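Local structure of uricase (Bacillus fastidiosus, 4R8X) at residues V47-E52 with D70-F75; R140-T145 with Q227-A232; S164-I169 with V223-V228. The protein catalyses the oxidation of urate by molecular oxygen to 5-hydroxyisourate, the first step in the degradation of urate to (S)-allantoin. One frame throughout, in Å; residues are numbered along the deposited sequence. Where two conformers were deposited one is given.

Contact 1. Residues V47-E52 with D70-F75; sequences VALKGE and DSMKNF
Lys73 NZ, gripped by Asn74 OD1 at 2.7 Å and by a long salt bridge to Asp70 OD1, marks the polar face of helix 69-82, whose other face sends Met72 against Val47 and Leu49. This is the helix-on-sheet layer of the T-fold shared by uricases: an antiparallel sheet, here represented by strand 40-50, with helices packed along one side. Lys73 NZ lies 34° out of the Asn74 carbonyl plane. No hydrogen bond links 47-52 with 70-75; their contacts are apolar. Met72 alone bridges the gap of 7.7 Å between its CA and Val47 CA. With CG beside the backbone N (chi1 -59°) and the chain extended beyond it, the thioether is carried straight out to the sheet. Leu49 comes to meet it tip to tip, CG and CD1 both lying 3.9 Å from Met72 SD. Val47 crosses the Met72 chain at a slant, its CG1 4.0 Å from both Met72 SD and Met72 CB. Tyr7 on strand 5-17 and Val67 also touch Met72; Val47, Leu49 and Met72 are all buried. Asn74 ND2, on the polar side, bonds to Tyr187 and Thr189 of a second subunit, so the same helix turn faces its own sheet and a neighbour. Packing is tightest at the thioether's end, where Met72 CE and Leu49 CD1 approach to 3.5 Å, shorter than ordinary carbon-carbon contact.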
# COMPACT_ATOMS: atom_id res chain seq x y z
N VAL D 47 -10.29 -9.50 17.53
CA VAL D 47 -10.64 -10.42 18.61
C VAL D 47 -10.53 -11.86 18.15
O VAL D 47 -10.95 -12.19 17.04
CB VAL D 47 -12.07 -10.16 19.16
CG1 VAL D 47 -13.13 -10.21 18.05
CG2 VAL D 47 -12.40 -11.13 20.29
N ALA D 48 -9.95 -12.70 19.00
CA ALA D 48 -9.88 -14.13 18.76
C ALA D 48 -10.47 -14.86 19.95
O ALA D 48 -10.13 -14.56 21.10
CB ALA D 48 -8.43 -14.57 18.54
N LEU D 49 -11.37 -15.81 19.67
CA LEU D 49 -11.95 -16.66 20.71
C LEU D 49 -11.28 -18.02 20.69
O LEU D 49 -10.97 -18.56 19.63
CB LEU D 49 -13.46 -16.82 20.49
CG LEU D 49 -14.28 -15.54 20.32
CD1 LEU D 49 -15.76 -15.89 20.37
CD2 LEU D 49 -13.94 -14.49 21.36
N LYS D 50 -11.05 -18.60 21.87
CA LYS D 50 -10.40 -19.90 21.99
C LYS D 50 -11.13 -20.80 22.97
O LYS D 50 -11.76 -20.32 23.92
CB LYS D 50 -8.96 -19.74 22.48
CG LYS D 50 -8.05 -18.96 21.56
CD LYS D 50 -6.68 -18.74 22.21
CE LYS D 50 -5.77 -17.92 21.30
NZ LYS D 50 -4.42 -17.75 21.91
N GLY D 51 -11.03 -22.10 22.73
CA GLY D 51 -11.55 -23.08 23.66
C GLY D 51 -11.66 -24.45 23.03
O GLY D 51 -11.99 -24.57 21.86
N GLU D 52 -11.38 -25.48 23.82
CA GLU D 52 -11.46 -26.85 23.33
C GLU D 52 -12.85 -27.17 22.78
O GLU D 52 -13.00 -28.02 21.90
CB GLU D 52 -11.10 -27.84 24.44
CG GLU D 52 -11.95 -27.67 25.70
CD GLU D 52 -11.77 -28.82 26.68
OE1 GLU D 52 -11.52 -29.96 26.24
OE2 GLU D 52 -11.88 -28.58 27.90
N ASP D 70 -19.81 -11.53 13.31
CA ASP D 70 -20.53 -10.27 13.29
C ASP D 70 -21.01 -9.90 14.70
O ASP D 70 -20.98 -8.74 15.10
CB ASP D 70 -21.69 -10.33 12.31
CG ASP D 70 -22.49 -9.06 12.27
OD1 ASP D 70 -22.05 -8.12 11.58
OD2 ASP D 70 -23.56 -9.01 12.91
N SER D 71 -21.45 -10.91 15.45
CA SER D 71 -21.86 -10.69 16.84
C SER D 71 -20.69 -10.24 17.70
O SER D 71 -20.87 -9.43 18.61
CB SER D 71 -22.48 -11.96 17.41
OG SER D 71 -23.60 -12.34 16.64
N MET D 72 -19.50 -10.75 17.42
CA MET D 72 -18.30 -10.30 18.14
C MET D 72 -18.04 -8.83 17.91
O MET D 72 -17.66 -8.10 18.83
CB MET D 72 -17.07 -11.08 17.73
CG MET D 72 -17.15 -12.56 17.93
SD MET D 72 -15.60 -13.30 17.40
CE MET D 72 -16.18 -14.94 17.06
N LYS D 73 -18.22 -8.40 16.66
CA LYS D 73 -18.05 -7.02 16.30
C LYS D 73 -19.03 -6.14 17.08
O LYS D 73 -18.64 -5.13 17.65
CB LYS D 73 -18.24 -6.86 14.79
CG LYS D 73 -18.39 -5.42 14.31
CD LYS D 73 -18.94 -5.35 12.90
CE LYS D 73 -20.36 -5.88 12.83
NZ LYS D 73 -21.40 -4.98 13.38
N ASN D 74 -20.30 -6.55 17.13
CA ASN D 74 -21.31 -5.82 17.88
C ASN D 74 -20.96 -5.75 19.37
O ASN D 74 -21.12 -4.72 20.01
CB ASN D 74 -22.70 -6.46 17.73
CG ASN D 74 -23.24 -6.36 16.32
OD1 ASN D 74 -22.86 -5.48 15.55
ND2 ASN D 74 -24.16 -7.27 15.97
N PHE D 75 -20.48 -6.86 19.90
CA PHE D 75 -20.07 -6.94 21.30
C PHE D 75 -19.02 -5.88 21.62
O PHE D 75 -19.13 -5.15 22.62
CB PHE D 75 -19.52 -8.34 21.57
CG PHE D 75 -19.36 -8.69 23.03
CD1 PHE D 75 -18.22 -8.34 23.73
CD2 PHE D 75 -20.35 -9.43 23.68
CE1 PHE D 75 -18.06 -8.70 25.07
CE2 PHE D 75 -20.19 -9.78 25.02
CZ PHE D 75 -19.05 -9.42 25.71

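Contact 2. Residues R140-T145 with Q227-A232; sequences RNEYVT and QVRDIA. Unlike the reference sequence in segment 140-145: Val144 (reference Ala).
Arg229 and Glu142 join helix 225-238 to the start of strand 143-153 through a salt bridge, the cross-segment arm of a network that also includes Asp230. The helix belongs to the layer packed on the sheet of the T-fold; Glu142 is buried and Arg229 partly exposed. From CB, which points toward the strand, the arginine runs to CG, anti to the backbone N, and then bends at chi2 (-92°) and again at chi3. These bends bring the aliphatic part across Glu142 OE1, with Arg229 CG and CD each at 3.5 Å from that oxygen. At NE the chain turns back to its own helix, donating to Asp230 OD1 at 2.9 Å from above that carboxylate's plane. CZ then sets the guanidinium edge toward the strand, and NH1 donates to Glu142 OE1 at 2.6 Å with an N-H...O angle of 145°. The acceptor lies close to the guanidinium plane, and NH1 comes to the anti side of OE1, somewhat out of the carboxylate plane. A single oxygen is engaged, and the 74° between the two flat groups is inconsistent with a coplanar two-bond pairing. A leucine in place of Arg229 would probably leave the buried Glu142 carboxylate without its intrachain positive mate and deprive Asp230 OD1 of the NE donor. Arg137 of a third subunit offers Glu142 OE1 only a long, weak ion pair, whereas Asp230 OD2 is also bonded to Ser31 OG. Glu142 CG itself packs 3.7 Å from Arg229 NH1.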
# COMPACT_ATOMS: atom_id res chain seq x y z
N ARG D 140 -1.26 9.61 10.32
CA ARG D 140 -0.70 8.40 9.73
C ARG D 140 0.71 8.15 10.24
O ARG D 140 1.45 7.36 9.67
CB ARG D 140 -0.70 8.48 8.20
CG ARG D 140 -2.05 8.17 7.58
CD ARG D 140 -2.92 9.39 7.56
NE ARG D 140 -2.60 10.23 6.43
CZ ARG D 140 -2.82 11.54 6.37
NH1 ARG D 140 -3.35 12.18 7.39
NH2 ARG D 140 -2.50 12.21 5.28
N ASN D 141 1.07 8.83 11.33
CA ASN D 141 2.37 8.63 11.95
C ASN D 141 2.33 7.53 13.01
O ASN D 141 1.58 6.57 12.89
CB ASN D 141 2.91 9.96 12.49
CG ASN D 141 3.17 10.96 11.39
OD1 ASN D 141 3.52 10.57 10.29
ND2 ASN D 141 3.01 12.24 11.69
N GLU D 142 3.15 7.66 14.05
CA GLU D 142 3.22 6.61 15.07
C GLU D 142 1.90 6.46 15.82
O GLU D 142 1.12 7.41 15.95
CB GLU D 142 4.37 6.86 16.04
CG GLU D 142 4.22 8.13 16.86
CD GLU D 142 4.95 9.31 16.26
OE1 GLU D 142 5.37 10.19 17.04
OE2 GLU D 142 5.08 9.39 15.02
N TYR D 143 1.64 5.25 16.30
CA TYR D 143 0.36 4.98 16.93
C TYR D 143 0.52 3.98 18.07
O TYR D 143 1.43 3.16 18.06
CB TYR D 143 -0.65 4.50 15.87
CG TYR D 143 -0.25 3.23 15.17
CD1 TYR D 143 0.49 3.26 13.99
CD2 TYR D 143 -0.61 1.99 15.69
CE1 TYR D 143 0.86 2.09 13.35
CE2 TYR D 143 -0.25 0.81 15.05
CZ TYR D 143 0.49 0.87 13.89
OH TYR D 143 0.86 -0.31 13.28
N VAL D 144 -0.39 4.08 19.03
CA VAL D 144 -0.36 3.24 20.21
C VAL D 144 -0.86 1.84 19.90
O VAL D 144 -1.80 1.65 19.14
CB VAL D 144 -1.23 3.87 21.32
CG1 VAL D 144 -1.22 3.02 22.58
CG2 VAL D 144 -0.74 5.27 21.63
N THR D 145 -0.24 0.85 20.52
CA THR D 145 -0.67 -0.53 20.37
C THR D 145 -0.89 -1.18 21.75
O THR D 145 -0.34 -0.73 22.76
CB THR D 145 0.37 -1.37 19.59
OG1 THR D 145 1.62 -1.37 20.29
CG2 THR D 145 0.58 -0.79 18.18
N GLN D 227 4.71 9.23 26.10
CA GLN D 227 5.86 9.52 26.96
C GLN D 227 7.08 8.73 26.51
O GLN D 227 8.20 9.25 26.47
CB GLN D 227 5.55 9.20 28.41
CG GLN D 227 4.47 10.05 29.01
CD GLN D 227 4.20 9.68 30.45
OE1 GLN D 227 3.63 8.63 30.74
NE2 GLN D 227 4.61 10.55 31.36
N VAL D 228 6.84 7.48 26.15
CA VAL D 228 7.90 6.60 25.68
C VAL D 228 8.47 7.12 24.36
O VAL D 228 9.69 7.14 24.17
CB VAL D 228 7.39 5.16 25.55
CG1 VAL D 228 8.41 4.28 24.86
CG2 VAL D 228 7.06 4.58 26.94
N ARG D 229 7.58 7.55 23.46
CA ARG D 229 7.99 8.16 22.19
C ARG D 229 8.87 9.38 22.46
O ARG D 229 9.91 9.57 21.82
CB ARG D 229 6.73 8.53 21.39
CG ARG D 229 6.97 9.12 20.00
CD ARG D 229 7.04 10.65 20.03
NE ARG D 229 5.98 11.24 20.85
CZ ARG D 229 4.72 11.39 20.45
NH1 ARG D 229 4.35 10.99 19.24
NH2 ARG D 229 3.83 11.94 21.26
N ASP D 230 8.46 10.22 23.40
CA ASP D 230 9.24 11.40 23.76
C ASP D 230 10.60 11.05 24.37
O ASP D 230 11.58 11.75 24.11
CB ASP D 230 8.46 12.32 24.70
CG ASP D 230 7.28 12.99 24.01
OD1 ASP D 230 7.23 13.00 22.76
OD2 ASP D 230 6.41 13.51 24.74
N ILE D 231 10.67 9.99 25.17
CA ILE D 231 11.96 9.54 25.68
C ILE D 231 12.86 9.10 24.52
O ILE D 231 14.01 9.50 24.43
CB ILE D 231 11.81 8.40 26.70
CG1 ILE D 231 11.16 8.92 27.98
CG2 ILE D 231 13.18 7.79 27.03
CD1 ILE D 231 10.79 7.81 28.94
N ALA D 232 12.33 8.27 23.64
CA ALA D 232 13.08 7.83 22.46
C ALA D 232 13.64 8.99 21.65
O ALA D 232 14.82 8.99 21.29
CB ALA D 232 12.21 6.95 21.58

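Contact 3. Residues S164-I169 with V223-V228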
# COMPACT_ATOMS: atom_id res chain seq x y z
N SER D 164 1.97 -3.59 25.50
CA SER D 164 1.76 -2.15 25.33
C SER D 164 2.86 -1.68 24.41
O SER D 164 4.00 -2.12 24.53
CB SER D 164 1.90 -1.40 26.65
OG SER D 164 1.02 -1.91 27.62
N GLY D 165 2.54 -0.78 23.49
CA GLY D 165 3.58 -0.28 22.62
C GLY D 165 3.26 0.99 21.86
O GLY D 165 2.14 1.51 21.90
N ILE D 166 4.29 1.48 21.18
CA ILE D 166 4.14 2.54 20.19
C ILE D 166 4.79 2.01 18.92
O ILE D 166 5.90 1.47 18.93
CB ILE D 166 4.77 3.88 20.67
CG1 ILE D 166 4.51 5.00 19.65
CG2 ILE D 166 6.26 3.76 20.90
CD1 ILE D 166 3.24 5.77 19.91
N ALA D 167 4.06 2.13 17.81
CA ALA D 167 4.48 1.56 16.53
C ALA D 167 4.79 2.67 15.53
O ALA D 167 4.17 3.73 15.57
CB ALA D 167 3.38 0.67 15.98
N ASP D 168 5.77 2.42 14.66
CA ASP D 168 6.04 3.28 13.51
C ASP D 168 6.57 4.68 13.85
O ASP D 168 6.18 5.66 13.21
CB ASP D 168 4.81 3.42 12.61
CG ASP D 168 4.42 2.11 11.95
OD1 ASP D 168 5.16 1.12 12.07
OD2 ASP D 168 3.36 2.09 11.29
N ILE D 169 7.45 4.76 14.83
CA ILE D 169 8.22 5.99 15.05
C ILE D 169 9.26 6.06 13.93
O ILE D 169 9.98 5.09 13.70
CB ILE D 169 8.93 5.96 16.42
CG1 ILE D 169 7.93 6.06 17.57
CG2 ILE D 169 9.97 7.06 16.52
CD1 ILE D 169 8.56 5.83 18.93
N VAL D 223 1.93 4.08 32.06
CA VAL D 223 2.94 4.56 31.13
C VAL D 223 2.29 4.86 29.78
O VAL D 223 1.89 3.95 29.07
CB VAL D 223 4.08 3.54 30.96
CG1 VAL D 223 5.16 4.10 30.03
CG2 VAL D 223 4.68 3.19 32.31
N ALA D 224 2.18 6.14 29.44
CA ALA D 224 1.61 6.52 28.15
C ALA D 224 2.64 6.32 27.05
O ALA D 224 3.81 6.72 27.19
CB ALA D 224 1.14 7.97 28.19
N ALA D 225 2.21 5.69 25.96
CA ALA D 225 3.09 5.46 24.80
C ALA D 225 3.71 6.77 24.31
O ALA D 225 4.84 6.77 23.84
CB ALA D 225 2.33 4.76 23.66
N GLU D 226 2.98 7.87 24.43
CA GLU D 226 3.49 9.17 24.01
C GLU D 226 4.70 9.59 24.83
O GLU D 226 5.61 10.25 24.31
CB GLU D 226 2.39 10.22 24.10
CG GLU D 226 1.32 10.08 23.03
CD GLU D 226 0.18 9.13 23.40
OE1 GLU D 226 -0.81 9.10 22.65
OE2 GLU D 226 0.27 8.43 24.43
N GLN D 227 4.71 9.23 26.10
CA GLN D 227 5.86 9.52 26.96
C GLN D 227 7.08 8.73 26.51
O GLN D 227 8.20 9.25 26.47
CB GLN D 227 5.55 9.20 28.41
CG GLN D 227 4.47 10.05 29.01
CD GLN D 227 4.20 9.68 30.45
OE1 GLN D 227 3.63 8.63 30.74
NE2 GLN D 227 4.61 10.55 31.36
N VAL D 228 6.84 7.48 26.15
CA VAL D 228 7.90 6.60 25.68
C VAL D 228 8.47 7.12 24.36
O VAL D 228 9.69 7.14 24.17
CB VAL D 228 7.39 5.16 25.55
CG1 VAL D 228 8.41 4.28 24.86
CG2 VAL D 228 7.06 4.58 26.94
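Ala225 and Ile166 bring the first turn of helix 225-238 down onto strand 156-173, a helix-to-sheet contact of the T-fold in which their CA atoms stand 5.6 Å apart. The tight part centres on one methyl group. Ala225 CB sits 4.0 Å from Ile166 CB, and 3.7 Å from Gly165 O, a carbonyl already taken up by the backbone bond to Thr145 of the adjoining strand. Ile166 holds CG1 anti to its backbone N (chi1 -176°), and a chi2 of 90° puts Ile166 CD1 4.0 Å from Ala225 CB. Trp206 and Val144 also touch Ala225, which thus meets side chains from three strands. One turn along the helix the fit relaxes: Val228 CG1 comes no nearer than 4.5 Å to Ile166 CG2, and Ile169, though pointing toward the helix, stays farther off. On the partly exposed side, Glu226, whose CB points away from the strand, has its OE1 in a salt bridge with Lys36. The helix start is organised internally, where Ala224 N at the N-cap donates to Gln227 OE1, on a lone pair in the carbonyl plane, at 3.2 Å and 157°. Because no hydrogen bond crosses between the segments, their union rests on van der Waals contact over 163 Å² of buried surface, mostly hydrocarbon against hydrocarbon or carbonyl, while polar groups are served within the helix start or by other neighbours; the fit thus probably depends on shape.

Overall arrangement
Contacts 2 and 3 work on the same helix, 225-238, and on neighbouring strands of one sheet; their centres are 4 Å apart, and they share Gln227 and Val228. Contacts 1 and 3 are both buried and apolar, contact 3 near the centre of the chain and contact 1 about 24 Å from it, centre to centre, beside the second subunit, whereas contact 2 is only partly buried and relies on charge close to a subunit boundary. Contact 1 uses another helix, 69-82, about 27 Å from contact 3 between centres, with a long flexible methionine spanning a wider backbone gap where contact 3 uses an alanine. It reaches the same sheet without touching the other two.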